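Long-range contact in phosphoserine aminotransferase (Bacillus alcalophilus, PDB 2BI3), which catalyses the pyridoxal-phosphate-dependent, reversible amino transfer between phosphoserine and 2-oxoglutarate in serine biosynthesis, and also acts on phosphohydroxythreonine: residues Ser126-Pro131 with His288-Ser293. Residues are numbered along the deposited sequence; the frame is centred on the assembly and turned at random.
Sequences SYQSIP and HAEKGS
His288 and Ser126 meet through a weak hydrogen bond from the imidazole NE2 to the backbone O of Ser126, 2.7 Å long but bent to 130° at the hydrogen. The same NE2 also gives a weak bond to Tyr127 O at 3.2 Å, and both carbonyls lie at the ring edge, near its plane. With CG of His288 anti to its own backbone N (chi1 178°), the imidazole reaches over to these two successive carbonyls, which share its N-H as a bifurcated donor. Two straighter bonds follow further along the chain. Glu290 N donates to Gln128 O (2.8 Å), while Ile130 N donates to the hydroxyl OG of Ser293 at 3.1 Å, nearly straight at 164°.

Van der Waals and CH-pi contacts lie around these bonds. CG of Gln128 sits over one face of the His288 ring, 4.0 Å from its centroid, in a CH-pi contact, and the two side chains cross at about a right angle; the amide NE2 is held by Asn125 O. CB of Gln128 lies 3.8 Å from CG of Glu290, whose extended chain carries OE1 to within 3.5 Å of Ser129 CB. Without the imidazole, as with an alanine here, the Ser126 and Tyr127 carbonyls would probably lose their shared donor, and CG of Gln128 the ring face it rests on.

Outside the two segments, the Tyr127 ring meets Tyr154 edge-to-face and its OH is hydrogen-bonded to Glu104 OE1. The contact is packing between the loop after strand 115-121 of the large mixed sheet and the loop between strands 286-287 and 298-302, with the Ile130 side chain about 11 Å from the bound pyridoxal phosphate. The backbone of 126-131 enters all four bonds, answered by one peptide N-H, one imidazole N-H and one hydroxyl; gripped at Ser126/Tyr127, Gln128 and Ile130, the join probably depends more on backbone geometry than on apolar packing.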
loop_
_atom_site.group_PDB
_atom_site.type_symbol
_atom_site.label_atom_id
_atom_site.label_comp_id
_atom_site.label_asym_id
_atom_site.label_seq_id
_atom_site.Cartn_x
_atom_site.Cartn_y
_atom_site.Cartn_z
ATOM N N SER A 126 -18.055 28.491 0.945
ATOM C CA SER A 126 -16.826 27.960 1.510
ATOM C C SER A 126 -17.086 26.692 2.324
ATOM O O SER A 126 -16.436 26.454 3.345
ATOM C CB SER A 126 -16.133 28.991 2.406
ATOM O OG SER A 126 -15.409 29.955 1.666
ATOM N N TYR A 127 -18.042 25.925 1.835
ATOM C CA TYR A 127 -18.236 24.575 2.371
ATOM C C TYR A 127 -18.454 24.591 3.870
ATOM O O TYR A 127 -17.765 23.906 4.630
ATOM C CB TYR A 127 -17.002 23.757 2.010
ATOM C CG TYR A 127 -16.825 23.436 0.539
ATOM C CD1 TYR A 127 -15.594 23.655 -0.084
ATOM C CD2 TYR A 127 -17.870 22.915 -0.220
ATOM C CE1 TYR A 127 -15.414 23.364 -1.430
ATOM C CE2 TYR A 127 -17.702 22.616 -1.567
ATOM C CZ TYR A 127 -16.479 22.847 -2.153
ATOM O OH TYR A 127 -16.306 22.555 -3.486
ATOM N N GLN A 128 -19.399 25.403 4.353
ATOM C CA GLN A 128 -19.714 25.416 5.774
ATOM C C GLN A 128 -20.878 24.499 6.105
ATOM O O GLN A 128 -21.199 24.351 7.288
ATOM C CB GLN A 128 -20.143 26.804 6.271
ATOM C CG GLN A 128 -19.143 27.898 5.938
ATOM C CD GLN A 128 -19.832 29.244 6.185
ATOM O OE1 GLN A 128 -19.992 29.608 7.349
ATOM N NE2 GLN A 128 -20.241 29.922 5.124
ATOM N N SER A 129 -21.504 23.927 5.083
ATOM C CA SER A 129 -22.658 23.071 5.309
ATOM C C SER A 129 -22.799 21.993 4.242
ATOM O O SER A 129 -22.186 22.002 3.180
ATOM C CB SER A 129 -23.941 23.932 5.336
ATOM O OG SER A 129 -24.166 24.406 4.010
ATOM N N ILE A 130 -23.638 21.017 4.556
ATOM C CA ILE A 130 -24.063 19.990 3.626
ATOM C C ILE A 130 -25.302 20.481 2.891
ATOM O O ILE A 130 -26.253 20.936 3.534
ATOM C CB ILE A 130 -24.353 18.689 4.388
ATOM C CG1 ILE A 130 -23.189 18.202 5.267
ATOM C CG2 ILE A 130 -24.821 17.632 3.402
ATOM C CD1 ILE A 130 -21.862 18.077 4.545
ATOM N N PRO A 131 -25.352 20.472 1.570
ATOM C CA PRO A 131 -26.571 21.001 0.928
ATOM C C PRO A 131 -27.793 20.146 1.211
ATOM O O PRO A 131 -27.716 18.955 1.479
ATOM C CB PRO A 131 -26.199 20.997 -0.556
ATOM C CG PRO A 131 -25.068 20.025 -0.697
ATOM C CD PRO A 131 -24.336 20.032 0.615
ATOM N N HIS A 288 -15.791 26.761 11.841
ATOM C CA HIS A 288 -16.097 26.944 10.431
ATOM C C HIS A 288 -17.462 26.416 10.064
ATOM O O HIS A 288 -18.215 27.039 9.310
ATOM C CB HIS A 288 -15.027 26.239 9.564
ATOM C CG HIS A 288 -15.333 26.351 8.096
ATOM N ND1 HIS A 288 -15.136 27.521 7.383
ATOM C CD2 HIS A 288 -15.847 25.457 7.213
ATOM C CE1 HIS A 288 -15.499 27.338 6.119
ATOM N NE2 HIS A 288 -15.926 26.096 5.995
ATOM N N ALA A 289 -17.829 25.223 10.561
ATOM C CA ALA A 289 -19.073 24.638 10.091
ATOM C C ALA A 289 -20.307 25.302 10.704
ATOM O O ALA A 289 -20.283 25.726 11.859
ATOM C CB ALA A 289 -19.140 23.144 10.396
ATOM N N GLU A 290 -21.364 25.309 9.883
ATOM C CA GLU A 290 -22.689 25.599 10.431
ATOM C C GLU A 290 -23.087 24.486 11.390
ATOM O O GLU A 290 -22.724 23.316 11.202
ATOM C CB GLU A 290 -23.700 25.732 9.293
ATOM C CG GLU A 290 -23.350 26.908 8.378
ATOM C CD GLU A 290 -24.439 27.149 7.339
ATOM O OE1 GLU A 290 -25.422 26.368 7.324
ATOM O OE2 GLU A 290 -24.307 28.113 6.551
ATOM N N LYS A 291 -23.829 24.836 12.430
ATOM C CA LYS A 291 -24.079 23.915 13.531
ATOM C C LYS A 291 -24.745 22.629 13.065
ATOM O O LYS A 291 -24.378 21.560 13.573
ATOM C CB LYS A 291 -24.905 24.578 14.644
ATOM C CG LYS A 291 -24.043 25.434 15.552
ATOM C CD LYS A 291 -24.810 26.165 16.636
ATOM C CE LYS A 291 -23.870 27.129 17.371
ATOM N NZ LYS A 291 -24.643 28.101 18.192
ATOM N N GLY A 292 -25.686 22.724 12.123
ATOM C CA GLY A 292 -26.365 21.505 11.678
ATOM C C GLY A 292 -25.447 20.589 10.885
ATOM O O GLY A 292 -25.897 19.487 10.563
ATOM N N SER A 293 -24.242 21.021 10.539
ATOM C CA SER A 293 -23.384 20.180 9.700
ATOM C C SER A 293 -22.062 19.828 10.390
ATOM O O SER A 293 -21.164 19.283 9.754
ATOM C CB SER A 293 -23.044 20.870 8.377
ATOM O OG SER A 293 -24.205 21.023 7.573
#